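Local coordinates for protein-arginine-phosphatase (Geobacillus stearothermophilus, PDB 4PIC) that removes the phosphate from phosphoarginine residues of proteins, probably counteracting the arginine kinase McsB, and has almost no activity on phosphotyrosine peptides, at residues Ser47-Ala50 and Lys51-Leu54; Ser66-Lys69 and Lys70-Asp74; Gly121-Glu124 and Val125-Ala129; Glu132-Thr135 and Leu136-Leu140. All coordinates share one frame; numbering follows the deposited sequence.

Contact 1 (Ser47-Ala50 and Lys51-Leu54); sequences SVHA and KMVL
M52, a selenomethionine, lies along the first turn of helix 48-56 and meets V48 and H49. Its CG sits anti to its own carbonyl carbon (chi1 -79°), and the chain beyond is extended. This carries SE and CE back toward the start of the helix. The methyl CE ends 3.8 Å from V48 CG2, the branch anti to the V48 backbone N. The two side chains run side by side and point the same way. The selenium reaches the imidazole of H49 at its edge, with SE 3.9 Å from H49 CD2 and close to the ring plane. K51 stretches out in another direction, and its NZ pairs with E45.

S47 is the N-cap residue. Its carbonyl O takes the first helical bond from K51 N at 2.9 Å, and the bond is nearly straight at 168°. M52 N to V48 O, V53 N to H49 O and L54 N to A50 O continue the ladder. L54 CG rests on A50 O at 3.3 Å. A50, V53 and L54 face M18 of helix 15-25, and V53 also touches I123.

S47 lies beside C14, which is assigned to substrate binding by similarity. All four hydrogen bonds between the segments are backbone ones. The side chains therefore add dispersion contacts to the ladder, and the charge of K51 is met by E45.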
ATOM      1  N   SER A  47     -11.289  14.353  -2.060  1.00 14.66           N
ATOM      2  CA  SER A  47     -11.178  14.879  -3.417  1.00 15.21           C
ATOM      3  C   SER A  47     -12.431  15.659  -3.805  1.00 12.92           C
ATOM      4  O   SER A  47     -13.501  15.495  -3.209  1.00 12.65           O
ATOM      5  CB  SER A  47     -10.913  13.774  -4.432  1.00 18.21           C
ATOM      6  OG  SER A  47     -12.044  12.949  -4.586  1.00 17.91           O
ATOM      7  N   VAL A  48     -12.297  16.535  -4.792  1.00 13.33           N
ATOM      8  CA  VAL A  48     -13.398  17.429  -5.115  1.00 13.54           C
ATOM      9  C   VAL A  48     -14.652  16.684  -5.561  1.00 13.64           C
ATOM     10  O   VAL A  48     -15.760  17.056  -5.178  1.00 11.32           O
ATOM     11  CB  VAL A  48     -12.981  18.526  -6.146  1.00 13.46           C
ATOM     12  CG1 VAL A  48     -12.619  17.913  -7.501  1.00 17.69           C
ATOM     13  CG2 VAL A  48     -14.079  19.544  -6.294  1.00 15.86           C
ATOM     14  N   HIS A  49     -14.497  15.616  -6.338  1.00 13.80           N
ATOM     15  CA  HIS A  49     -15.669  14.870  -6.786  1.00 13.26           C
ATOM     16  C   HIS A  49     -16.327  14.137  -5.622  1.00 12.10           C
ATOM     17  O   HIS A  49     -17.549  14.011  -5.597  1.00 13.29           O
ATOM     18  CB  HIS A  49     -15.331  13.879  -7.900  1.00 13.22           C
ATOM     19  CG  HIS A  49     -15.165  14.510  -9.250  1.00 13.59           C
ATOM     20  ND1 HIS A  49     -14.533  13.866 -10.291  1.00 15.73           N
ATOM     21  CD2 HIS A  49     -15.565  15.711  -9.732  1.00 15.10           C
ATOM     22  CE1 HIS A  49     -14.538  14.649 -11.356  1.00 12.41           C
ATOM     23  NE2 HIS A  49     -15.153  15.773 -11.045  1.00 14.58           N
ATOM     24  N   ALA A  50     -15.524  13.662  -4.665  1.00 10.28           N
ATOM     25  CA  ALA A  50     -16.088  13.021  -3.471  1.00 12.21           C
ATOM     26  C   ALA A  50     -16.904  14.061  -2.715  1.00 11.34           C
ATOM     27  O   ALA A  50     -18.039  13.799  -2.290  1.00 10.87           O
ATOM     28  CB  ALA A  50     -14.992  12.443  -2.585  1.00 12.34           C
ATOM     29  N   LYS A  51     -16.345  15.252  -2.542  1.00 12.00           N
ATOM     30  CA  LYS A  51     -17.088  16.314  -1.872  1.00 12.76           C
ATOM     31  C   LYS A  51     -18.364  16.659  -2.613  1.00 13.11           C
ATOM     32  O   LYS A  51     -19.408  16.858  -2.001  1.00 11.94           O
ATOM     33  CB  LYS A  51     -16.240  17.572  -1.732  1.00 15.37           C
ATOM     34  CG  LYS A  51     -15.117  17.474  -0.722  1.00 17.78           C
ATOM     35  CD  LYS A  51     -14.602  18.878  -0.465  1.00 20.90           C
ATOM     36  CE  LYS A  51     -13.354  18.895   0.372  1.00 26.85           C
ATOM     37  NZ  LYS A  51     -12.950  20.309   0.638  1.00 32.21           N
HETATM   38  N   MSE A  52     -18.299  16.716  -3.931  1.00 12.43           N
HETATM   39  CA  MSE A  52     -19.473  17.066  -4.713  1.00 12.66           C
HETATM   40  C   MSE A  52     -20.588  16.045  -4.594  1.00 12.05           C
HETATM   41  O   MSE A  52     -21.735  16.412  -4.355  1.00 11.46           O
HETATM   42  CB  MSE A  52     -19.103  17.254  -6.177  1.00 14.14           C
HETATM   43  CG  MSE A  52     -18.459  18.592  -6.471  1.00 11.49           C
HETATM   44 SE   MSE A  52     -17.710  18.653  -8.260  1.00 22.00          SE
HETATM   45  CE  MSE A  52     -17.174  20.504  -8.296  1.00 18.67           C
ATOM     46  N   VAL A  53     -20.278  14.766  -4.753  1.00 12.64           N
ATOM     47  CA  VAL A  53     -21.341  13.768  -4.675  1.00 13.29           C
ATOM     48  C   VAL A  53     -21.882  13.616  -3.250  1.00 11.18           C
ATOM     49  O   VAL A  53     -23.073  13.324  -3.055  1.00 11.60           O
ATOM     50  CB  VAL A  53     -20.962  12.410  -5.312  1.00 12.28           C
ATOM     51  CG1 VAL A  53     -20.499  12.624  -6.756  1.00 12.57           C
ATOM     52  CG2 VAL A  53     -19.874  11.739  -4.512  1.00 12.86           C
ATOM     53  N   LEU A  54     -21.043  13.876  -2.249  1.00 10.83           N
ATOM     54  CA  LEU A  54     -21.557  13.939  -0.878  1.00 11.54           C
ATOM     55  C   LEU A  54     -22.490  15.136  -0.708  1.00 11.58           C
ATOM     56  O   LEU A  54     -23.541  15.020  -0.080  1.00 11.91           O
ATOM     57  CB  LEU A  54     -20.433  13.966   0.161  1.00 11.70           C
ATOM     58  CG  LEU A  54     -19.669  12.645   0.298  1.00 10.37           C
ATOM     59  CD1 LEU A  54     -18.449  12.845   1.176  1.00 12.19           C
ATOM     60  CD2 LEU A  54     -20.566  11.530   0.862  1.00 11.40           C
TER

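Contact 2 (Ser66-Lys69 and Lys70-Asp74); sequences SQLK and KEHID
H72 turns its ring back toward the loop before helix 70-75 and takes a hydrogen bond from K69. K69 N lies 3.0 Å from H72 ND1, within 6° of the ring plane, so the N-H meets ND1 at the ring edge. H72 CG is anti to its carbonyl carbon (chi1 -65°), which swings the imidazole there. CE1 comes 3.1 Å from Q67 O. L68 CD1 packs on H72 CB at 3.7 Å and on I73 CD1 at 4.0 Å.

K69 is the N-cap residue. H72, three residues on, accepts from its backbone N-H. This is one half of a capping box, without the reciprocal side-chain bond from K69. K69 O receives H72 N from above the carbonyl plane and I73 N in the plane, at 2.9 and 3.3 Å. An alanine in place of H72 would probably leave K69 N without its ring acceptor and open a gap beside Q67 O.

Further out, Q67 NE2 bonds L68 O, and the amide also reaches V38 and A40. L68 packs on L6, V8 and I90, and on F39 of the second subunit. K70 NZ bridges D74 OD1 by its syn lone pair, and also E96.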
ATOM      1  N   SER A  66      -5.665  10.431   6.635  1.00 14.48           N
ATOM      2  CA  SER A  66      -4.790   9.852   7.648  1.00 17.74           C
ATOM      3  C   SER A  66      -4.146   8.590   7.099  1.00 15.33           C
ATOM      4  O   SER A  66      -4.806   7.782   6.451  1.00 14.10           O
ATOM      5  CB  SER A  66      -5.579   9.464   8.902  1.00 19.81           C
ATOM      6  OG  SER A  66      -6.406  10.514   9.358  1.00 24.42           O
ATOM      7  N   GLN A  67      -2.853   8.426   7.362  1.00 14.59           N
ATOM      8  CA  GLN A  67      -2.189   7.153   7.116  1.00 13.84           C
ATOM      9  C   GLN A  67      -2.630   6.123   8.151  1.00 13.62           C
ATOM     10  O   GLN A  67      -2.584   6.380   9.358  1.00 15.27           O
ATOM     11  CB  GLN A  67      -0.670   7.337   7.175  1.00 14.36           C
ATOM     12  CG  GLN A  67       0.133   6.041   7.212  1.00 14.53           C
ATOM     13  CD  GLN A  67      -0.034   5.205   5.959  1.00 11.85           C
ATOM     14  OE1 GLN A  67       0.128   5.701   4.841  1.00 13.79           O
ATOM     15  NE2 GLN A  67      -0.354   3.922   6.144  1.00 11.47           N
ATOM     16  N   LEU A  68      -3.050   4.955   7.675  1.00 11.19           N
ATOM     17  CA  LEU A  68      -3.413   3.837   8.527  1.00 13.01           C
ATOM     18  C   LEU A  68      -2.232   3.360   9.360  1.00 15.68           C
ATOM     19  O   LEU A  68      -1.176   3.016   8.820  1.00 13.35           O
ATOM     20  CB  LEU A  68      -3.942   2.681   7.679  1.00 12.20           C
ATOM     21  CG  LEU A  68      -4.295   1.404   8.430  1.00 12.14           C
ATOM     22  CD1 LEU A  68      -5.417   1.670   9.426  1.00 13.73           C
ATOM     23  CD2 LEU A  68      -4.701   0.306   7.454  1.00 12.51           C
ATOM     24  N   LYS A  69      -2.427   3.331  10.672  1.00 15.25           N
ATOM     25  CA  LYS A  69      -1.387   2.907  11.598  1.00 18.26           C
ATOM     26  C   LYS A  69      -1.926   1.896  12.593  1.00 16.91           C
ATOM     27  O   LYS A  69      -3.139   1.722  12.715  1.00 16.63           O
ATOM     28  CB  LYS A  69      -0.802   4.119  12.328  1.00 22.12           C
ATOM     29  CG  LYS A  69      -0.065   5.086  11.416  1.00 23.72           C
ATOM     30  CD  LYS A  69       0.888   5.980  12.195  1.00 29.12           C
ATOM     31  CE  LYS A  69       1.924   6.616  11.280  1.00 33.51           C
ATOM     32  NZ  LYS A  69       1.301   7.500  10.255  1.00 32.34           N
ATOM     33  N   LYS A  70      -1.012   1.236  13.303  1.00 16.81           N
ATOM     34  CA  LYS A  70      -1.340   0.271  14.343  1.00 18.68           C
ATOM     35  C   LYS A  70      -2.421   0.797  15.290  1.00 18.66           C
ATOM     36  O   LYS A  70      -3.336   0.072  15.673  1.00 18.61           O
ATOM     37  CB  LYS A  70      -0.059  -0.070  15.115  1.00 20.02           C
ATOM     38  CG  LYS A  70      -0.254  -0.882  16.377  1.00 25.81           C
ATOM     39  CD  LYS A  70      -0.747  -2.277  16.060  1.00 25.02           C
ATOM     40  CE  LYS A  70      -0.722  -3.151  17.312  1.00 28.80           C
ATOM     41  NZ  LYS A  70      -1.499  -4.406  17.129  1.00 26.49           N
ATOM     42  N   GLU A  71      -2.322   2.074  15.628  1.00 20.27           N
ATOM     43  CA  GLU A  71      -3.250   2.700  16.553  1.00 21.04           C
ATOM     44  C   GLU A  71      -4.695   2.662  16.046  1.00 19.16           C
ATOM     45  O   GLU A  71      -5.623   2.493  16.834  1.00 21.68           O
ATOM     46  CB  GLU A  71      -2.808   4.135  16.846  1.00 22.13           C
ATOM     47  CG  GLU A  71      -1.545   4.243  17.718  1.00 29.66           C
ATOM     48  CD  GLU A  71      -0.300   3.597  17.099  1.00 29.15           C
ATOM     49  OE1 GLU A  71      -0.040   3.793  15.888  1.00 26.62           O
ATOM     50  OE2 GLU A  71       0.420   2.881  17.832  1.00 34.88           O
ATOM     51  N   HIS A  72      -4.886   2.812  14.737  1.00 17.82           N
ATOM     52  CA  HIS A  72      -6.233   2.741  14.156  1.00 16.54           C
ATOM     53  C   HIS A  72      -6.752   1.318  14.224  1.00 17.30           C
ATOM     54  O   HIS A  72      -7.939   1.082  14.455  1.00 16.60           O
ATOM     55  CB  HIS A  72      -6.228   3.133  12.678  1.00 17.00           C
ATOM     56  CG  HIS A  72      -5.863   4.554  12.410  1.00 16.90           C
ATOM     57  ND1 HIS A  72      -4.662   4.910  11.835  1.00 16.50           N
ATOM     58  CD2 HIS A  72      -6.556   5.704  12.580  1.00 23.38           C
ATOM     59  CE1 HIS A  72      -4.620   6.222  11.685  1.00 19.62           C
ATOM     60  NE2 HIS A  72      -5.758   6.727  12.127  1.00 24.28           N
ATOM     61  N   ILE A  73      -5.865   0.367  13.967  1.00 17.57           N
ATOM     62  CA  ILE A  73      -6.205  -1.046  14.001  1.00 17.70           C
ATOM     63  C   ILE A  73      -6.668  -1.460  15.399  1.00 18.99           C
ATOM     64  O   ILE A  73      -7.685  -2.146  15.550  1.00 20.48           O
ATOM     65  CB  ILE A  73      -5.003  -1.906  13.566  1.00 17.00           C
ATOM     66  CG1 ILE A  73      -4.606  -1.581  12.122  1.00 17.43           C
ATOM     67  CG2 ILE A  73      -5.299  -3.391  13.748  1.00 19.44           C
ATOM     68  CD1 ILE A  73      -5.658  -1.959  11.091  1.00 16.59           C
ATOM     69  N   ASP A  74      -5.943  -1.007  16.421  1.00 18.59           N
ATOM     70  CA  ASP A  74      -6.284  -1.328  17.803  1.00 20.66           C
ATOM     71  C   ASP A  74      -7.554  -0.622  18.276  1.00 20.23           C
ATOM     72  O   ASP A  74      -8.278  -1.144  19.121  1.00 21.80           O
ATOM     73  CB  ASP A  74      -5.127  -0.981  18.738  1.00 22.47           C
ATOM     74  CG  ASP A  74      -3.912  -1.845  18.506  1.00 22.98           C
ATOM     75  OD1 ASP A  74      -4.055  -2.913  17.875  1.00 25.25           O
ATOM     76  OD2 ASP A  74      -2.816  -1.455  18.966  1.00 26.35           O
TER

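Contact 3 (Gly121-Glu124 and Val125-Ala129); sequences GPIE and VYRAA
Y126 sets its ring edge against the carbonyls of G121 and P122 at the first turn of helix 123-150, whose N-cap residue is P122. G121 O lies 3.5 Å from Y126 CE1, near the ring plane. Y126 CG is anti to its carbonyl carbon (chi1 -81°), laying the ring along the loop. Y126 also touches C14, a probable substrate-binding residue, so the helix start packs against that loop. G121 O takes a weak hydrogen bond from H49 ND1. The phenol OH is weakly bonded to S47 OG, and the ring meets that of H49 at about 70°. A leucine in place of Y126 would probably leave S47 OG without this phenol partner and H49 without its ring neighbour.

P122 O takes V125 N, three residues on, from above its carbonyl plane at 3.0 Å. I123 O and E124 O take donors four residues on, R127 N at 2.9 Å and A128 N at 3.0 Å.

R127 passes its guanidinium obliquely by I123, where CD1 touches NH2 at 3.8 Å. That NH2 forms a salt bridge with E56. One water donates to E124 OE2 at 2.6 Å and accepts from R127 NH1 at 3.0 Å.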
ATOM      1  N   GLY A 121     -11.369   9.638 -11.635  1.00 21.80           N
ATOM      2  CA  GLY A 121     -12.060   9.893 -12.886  1.00 22.00           C
ATOM      3  C   GLY A 121     -13.291  10.777 -12.796  1.00 17.26           C
ATOM      4  O   GLY A 121     -13.391  11.623 -11.901  1.00 18.94           O
ATOM      5  N   PRO A 122     -14.231  10.592 -13.734  1.00 17.55           N
ATOM      6  CA  PRO A 122     -15.382  11.490 -13.867  1.00 18.25           C
ATOM      7  C   PRO A 122     -16.289  11.420 -12.650  1.00 16.47           C
ATOM      8  O   PRO A 122     -16.314  10.401 -11.941  1.00 15.15           O
ATOM      9  CB  PRO A 122     -16.128  10.937 -15.091  1.00 21.27           C
ATOM     10  CG  PRO A 122     -15.147  10.067 -15.797  1.00 26.09           C
ATOM     11  CD  PRO A 122     -14.249   9.521 -14.747  1.00 20.54           C
ATOM     12  N   ILE A 123     -17.046  12.486 -12.421  1.00 14.96           N
ATOM     13  CA  ILE A 123     -17.925  12.535 -11.267  1.00 12.86           C
ATOM     14  C   ILE A 123     -18.926  11.386 -11.289  1.00 16.23           C
ATOM     15  O   ILE A 123     -19.373  10.926 -10.240  1.00 12.85           O
ATOM     16  CB  ILE A 123     -18.629  13.905 -11.154  1.00 16.80           C
ATOM     17  CG1 ILE A 123     -19.247  14.076  -9.765  1.00 15.10           C
ATOM     18  CG2 ILE A 123     -19.677  14.075 -12.250  1.00 19.40           C
ATOM     19  CD1 ILE A 123     -19.819  15.463  -9.520  1.00 17.71           C
ATOM     20  N   GLU A 124     -19.258  10.898 -12.478  1.00 16.45           N
ATOM     21  CA  GLU A 124     -20.231   9.820 -12.598  1.00 17.08           C
ATOM     22  C   GLU A 124     -19.782   8.546 -11.893  1.00 13.64           C
ATOM     23  O   GLU A 124     -20.603   7.820 -11.334  1.00 13.48           O
ATOM     24  CB  GLU A 124     -20.544   9.519 -14.069  1.00 20.63           C
ATOM     25  CG  GLU A 124     -21.378  10.587 -14.771  1.00 20.87           C
ATOM     26  CD  GLU A 124     -20.565  11.787 -15.206  1.00 21.39           C
ATOM     27  OE1 GLU A 124     -19.328  11.664 -15.303  1.00 20.97           O
ATOM     28  OE2 GLU A 124     -21.170  12.852 -15.455  1.00 26.74           O
ATOM     29  N   VAL A 125     -18.483   8.279 -11.904  1.00 12.91           N
ATOM     30  CA  VAL A 125     -17.979   7.088 -11.231  1.00 15.07           C
ATOM     31  C   VAL A 125     -17.929   7.300  -9.717  1.00 13.75           C
ATOM     32  O   VAL A 125     -18.164   6.369  -8.952  1.00 13.51           O
ATOM     33  CB  VAL A 125     -16.615   6.639 -11.777  1.00 15.55           C
ATOM     34  CG1 VAL A 125     -16.272   5.250 -11.250  1.00 17.25           C
ATOM     35  CG2 VAL A 125     -16.659   6.621 -13.299  1.00 15.71           C
ATOM     36  N   TYR A 126     -17.630   8.521  -9.283  1.00 13.26           N
ATOM     37  CA  TYR A 126     -17.760   8.855  -7.865  1.00 13.34           C
ATOM     38  C   TYR A 126     -19.189   8.671  -7.389  1.00 12.07           C
ATOM     39  O   TYR A 126     -19.430   8.185  -6.278  1.00 11.85           O
ATOM     40  CB  TYR A 126     -17.324  10.294  -7.602  1.00 12.24           C
ATOM     41  CG  TYR A 126     -15.818  10.438  -7.491  1.00 12.14           C
ATOM     42  CD1 TYR A 126     -15.026  10.585  -8.627  1.00 12.28           C
ATOM     43  CD2 TYR A 126     -15.190  10.442  -6.249  1.00 12.03           C
ATOM     44  CE1 TYR A 126     -13.651  10.713  -8.522  1.00 15.09           C
ATOM     45  CE2 TYR A 126     -13.815  10.569  -6.138  1.00 14.32           C
ATOM     46  CZ  TYR A 126     -13.055  10.708  -7.281  1.00 15.27           C
ATOM     47  OH  TYR A 126     -11.683  10.838  -7.198  1.00 17.64           O
ATOM     48  N   ARG A 127     -20.147   9.055  -8.226  1.00 10.92           N
ATOM     49  CA  ARG A 127     -21.550   8.917  -7.861  1.00 14.02           C
ATOM     50  C   ARG A 127     -21.922   7.441  -7.778  1.00 12.91           C
ATOM     51  O   ARG A 127     -22.635   7.032  -6.875  1.00 12.86           O
ATOM     52  CB  ARG A 127     -22.450   9.660  -8.858  1.00 15.10           C
ATOM     53  CG  ARG A 127     -23.858   9.905  -8.350  1.00 18.35           C
ATOM     54  CD  ARG A 127     -24.652  10.798  -9.301  1.00 19.06           C
ATOM     55  NE  ARG A 127     -24.155  12.168  -9.306  1.00 21.61           N
ATOM     56  CZ  ARG A 127     -23.675  12.789 -10.379  1.00 21.57           C
ATOM     57  NH1 ARG A 127     -23.626  12.158 -11.546  1.00 23.72           N
ATOM     58  NH2 ARG A 127     -23.247  14.040 -10.289  1.00 23.40           N
ATOM     59  N   ALA A 128     -21.424   6.636  -8.707  1.00 14.59           N
ATOM     60  CA  ALA A 128     -21.684   5.201  -8.698  1.00 14.86           C
ATOM     61  C   ALA A 128     -21.155   4.571  -7.409  1.00 12.73           C
ATOM     62  O   ALA A 128     -21.846   3.750  -6.768  1.00 14.36           O
ATOM     63  CB  ALA A 128     -21.037   4.549  -9.906  1.00 14.75           C
ATOM     64  N   ALA A 129     -19.937   4.963  -7.029  1.00 12.26           N
ATOM     65  CA  ALA A 129     -19.325   4.475  -5.793  1.00 11.79           C
ATOM     66  C   ALA A 129     -20.141   4.917  -4.580  1.00 11.98           C
ATOM     67  O   ALA A 129     -20.409   4.124  -3.675  1.00 11.09           O
ATOM     68  CB  ALA A 129     -17.892   4.970  -5.675  1.00 12.22           C
TER
HETATM   69  O   HOH W   1     -23.258  13.605 -14.145  1.00 29.41           O

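Contact 4 (Glu132-Thr135 and Leu136-Leu140); sequences ELET and LIDRL
Two turns in the middle of the long helix 123-150 form this contact, where L133 and I137 lie on one side and E134 and D138 beside them. The backbone ladder is regular. L136 N bonds E132 O at 3.1 Å, I137 N bonds L133 O at 2.8 Å, D138 N bonds E134 O, and R139 N bonds T135 O.

I137 CG1 is anti to its carbonyl carbon (chi1 -71°). It rests on L133 O at 3.2 Å, and its CD1 reaches L133 CB at 4.3 Å. These two residues face L22 of helix 15-25. L133 also packs on M18 and L104, while L136 faces V108 and I115.

E134 and D138 point the same way, with their carboxylate planes turned 54° apart. E134 CG is anti to the backbone N (chi1 177°) and lies 4.0 Å from D138 OD2. The carboxylates do not touch: E134 OE2 and D138 OD2 are 4.7 Å apart. A water within hydrogen-bonding distance of E134 OE2 and D138 OD1 sits between them. K57 pairs with E134 and K26 with D138, which probably eases the like charges.

T135 CG2 lies alongside R139, 4.0 Å from its NE. R139 bends at chi2, with its CG close to T135 O. T135 OG1 bonds D131 O one turn back.

E132 OE1 accepts from A116 N, in the loop that carries D117, the proton donor by similarity. An apolar face against the core and charged residues along the outside make this a typical amphipathic helix, packed against helices 15-25 and 104-109 in the low molecular weight phosphatase fold.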
ATOM      1  N   GLU A 132     -23.313   2.795  -4.302  1.00 13.34           N
ATOM      2  CA  GLU A 132     -22.990   1.471  -3.772  1.00 14.88           C
ATOM      3  C   GLU A 132     -22.799   1.564  -2.269  1.00 13.58           C
ATOM      4  O   GLU A 132     -23.334   0.755  -1.508  1.00 14.83           O
ATOM      5  CB  GLU A 132     -21.713   0.904  -4.403  1.00 17.31           C
ATOM      6  CG  GLU A 132     -21.833   0.470  -5.868  1.00 20.09           C
ATOM      7  CD  GLU A 132     -20.491   0.091  -6.471  1.00 23.53           C
ATOM      8  OE1 GLU A 132     -19.457   0.299  -5.801  1.00 20.82           O
ATOM      9  OE2 GLU A 132     -20.465  -0.402  -7.623  1.00 25.98           O
ATOM     10  N   LEU A 133     -22.032   2.563  -1.846  1.00 12.50           N
ATOM     11  CA  LEU A 133     -21.749   2.759  -0.430  1.00 12.63           C
ATOM     12  C   LEU A 133     -23.001   3.089   0.363  1.00 13.76           C
ATOM     13  O   LEU A 133     -23.167   2.611   1.479  1.00 12.91           O
ATOM     14  CB  LEU A 133     -20.720   3.868  -0.242  1.00 11.01           C
ATOM     15  CG  LEU A 133     -19.296   3.523  -0.636  1.00 11.35           C
ATOM     16  CD1 LEU A 133     -18.447   4.790  -0.668  1.00 11.09           C
ATOM     17  CD2 LEU A 133     -18.737   2.511   0.353  1.00 12.99           C
ATOM     18  N   GLU A 134     -23.889   3.900  -0.197  1.00 12.93           N
ATOM     19  CA  GLU A 134     -25.108   4.252   0.522  1.00 12.88           C
ATOM     20  C   GLU A 134     -25.920   2.994   0.833  1.00 13.93           C
ATOM     21  O   GLU A 134     -26.398   2.800   1.961  1.00 13.89           O
ATOM     22  CB  GLU A 134     -25.961   5.266  -0.250  1.00 15.72           C
ATOM     23  CG  GLU A 134     -27.269   5.583   0.451  1.00 24.06           C
ATOM     24  CD  GLU A 134     -27.776   6.991   0.201  1.00 29.15           C
ATOM     25  OE1 GLU A 134     -27.645   7.498  -0.935  1.00 26.77           O
ATOM     26  OE2 GLU A 134     -28.321   7.587   1.157  1.00 29.76           O
ATOM     27  N   THR A 135     -26.056   2.128  -0.169  1.00 14.82           N
ATOM     28  CA  THR A 135     -26.808   0.893  -0.004  1.00 16.40           C
ATOM     29  C   THR A 135     -26.183   0.021   1.069  1.00 14.90           C
ATOM     30  O   THR A 135     -26.875  -0.472   1.968  1.00 14.58           O
ATOM     31  CB  THR A 135     -26.868   0.121  -1.328  1.00 19.63           C
ATOM     32  OG1 THR A 135     -27.537   0.931  -2.305  1.00 20.31           O
ATOM     33  CG2 THR A 135     -27.621  -1.196  -1.140  1.00 22.00           C
ATOM     34  N   LEU A 136     -24.867  -0.146   0.991  1.00 13.74           N
ATOM     35  CA  LEU A 136     -24.178  -1.002   1.948  1.00 14.48           C
ATOM     36  C   LEU A 136     -24.160  -0.414   3.357  1.00 14.34           C
ATOM     37  O   LEU A 136     -24.235  -1.151   4.348  1.00 13.53           O
ATOM     38  CB  LEU A 136     -22.759  -1.308   1.470  1.00 13.62           C
ATOM     39  CG  LEU A 136     -22.702  -2.126   0.173  1.00 17.20           C
ATOM     40  CD1 LEU A 136     -21.284  -2.229  -0.341  1.00 17.75           C
ATOM     41  CD2 LEU A 136     -23.281  -3.518   0.371  1.00 21.71           C
ATOM     42  N   ILE A 137     -24.079   0.906   3.457  1.00 13.64           N
ATOM     43  CA  ILE A 137     -24.023   1.549   4.759  1.00 12.94           C
ATOM     44  C   ILE A 137     -25.396   1.564   5.429  1.00 13.61           C
ATOM     45  O   ILE A 137     -25.502   1.465   6.660  1.00 13.55           O
ATOM     46  CB  ILE A 137     -23.355   2.919   4.652  1.00 13.44           C
ATOM     47  CG1 ILE A 137     -21.861   2.684   4.391  1.00 14.28           C
ATOM     48  CG2 ILE A 137     -23.551   3.745   5.906  1.00 15.27           C
ATOM     49  CD1 ILE A 137     -21.116   3.913   4.074  1.00 17.69           C
ATOM     50  N   ASP A 138     -26.455   1.630   4.622  1.00 12.94           N
ATOM     51  CA  ASP A 138     -27.800   1.449   5.153  1.00 15.49           C
ATOM     52  C   ASP A 138     -27.916   0.049   5.756  1.00 15.24           C
ATOM     53  O   ASP A 138     -28.443  -0.118   6.861  1.00 15.43           O
ATOM     54  CB  ASP A 138     -28.863   1.654   4.065  1.00 17.77           C
ATOM     55  CG  ASP A 138     -29.063   3.113   3.703  1.00 21.10           C
ATOM     56  OD1 ASP A 138     -28.572   3.994   4.438  1.00 20.71           O
ATOM     57  OD2 ASP A 138     -29.735   3.381   2.683  1.00 22.45           O
ATOM     58  N   ARG A 139     -27.411  -0.960   5.047  1.00 14.82           N
ATOM     59  CA  ARG A 139     -27.470  -2.328   5.565  1.00 16.44           C
ATOM     60  C   ARG A 139     -26.592  -2.476   6.796  1.00 16.01           C
ATOM     61  O   ARG A 139     -26.944  -3.186   7.737  1.00 15.27           O
ATOM     62  CB  ARG A 139     -27.028  -3.354   4.519  1.00 18.68           C
ATOM     63  CG  ARG A 139     -27.619  -3.166   3.139  1.00 25.52           C
ATOM     64  CD  ARG A 139     -28.831  -4.020   2.847  1.00 31.71           C
ATOM     65  NE  ARG A 139     -29.195  -3.887   1.435  1.00 34.72           N
ATOM     66  CZ  ARG A 139     -30.439  -3.906   0.970  1.00 36.11           C
ATOM     67  NH1 ARG A 139     -31.458  -4.060   1.803  1.00 36.98           N
ATOM     68  NH2 ARG A 139     -30.663  -3.773  -0.332  1.00 36.57           N
ATOM     69  N   LEU A 140     -25.442  -1.813   6.791  1.00 13.71           N
ATOM     70  CA  LEU A 140     -24.566  -1.819   7.954  1.00 12.42           C
ATOM     71  C   LEU A 140     -25.261  -1.232   9.177  1.00 14.45           C
ATOM     72  O   LEU A 140     -25.207  -1.817  10.268  1.00 13.43           O
ATOM     73  CB  LEU A 140     -23.301  -1.022   7.647  1.00 11.49           C
ATOM     74  CG  LEU A 140     -22.326  -0.864   8.808  1.00 12.72           C
ATOM     75  CD1 LEU A 140     -21.788  -2.222   9.173  1.00 14.81           C
ATOM     76  CD2 LEU A 140     -21.187   0.049   8.391  1.00 12.86           C
TER
HETATM   77  O   HOH W   2     -29.534   6.357   3.282  1.00 30.38           O

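Overall arrangement
Each contact is local, so none closes a long loop. They follow in series without nesting or crossing. From the N terminus, contact 1 opens helix 48-56. Contact 2 comes next, where the loop before helix 70-75 enters that helix; its centre is about 24 Å from that of contact 1, without touch. Contact 3 starts helix 123-150, and contact 4 lies further along it, their centres about 16 Å apart. Contacts 1 and 3, far apart in sequence, meet directly, with centres about 9 Å apart, and tie the two helix starts together beside C14. Contact 2 lies on the opposite side of the chain's centre from contacts 3 and 4.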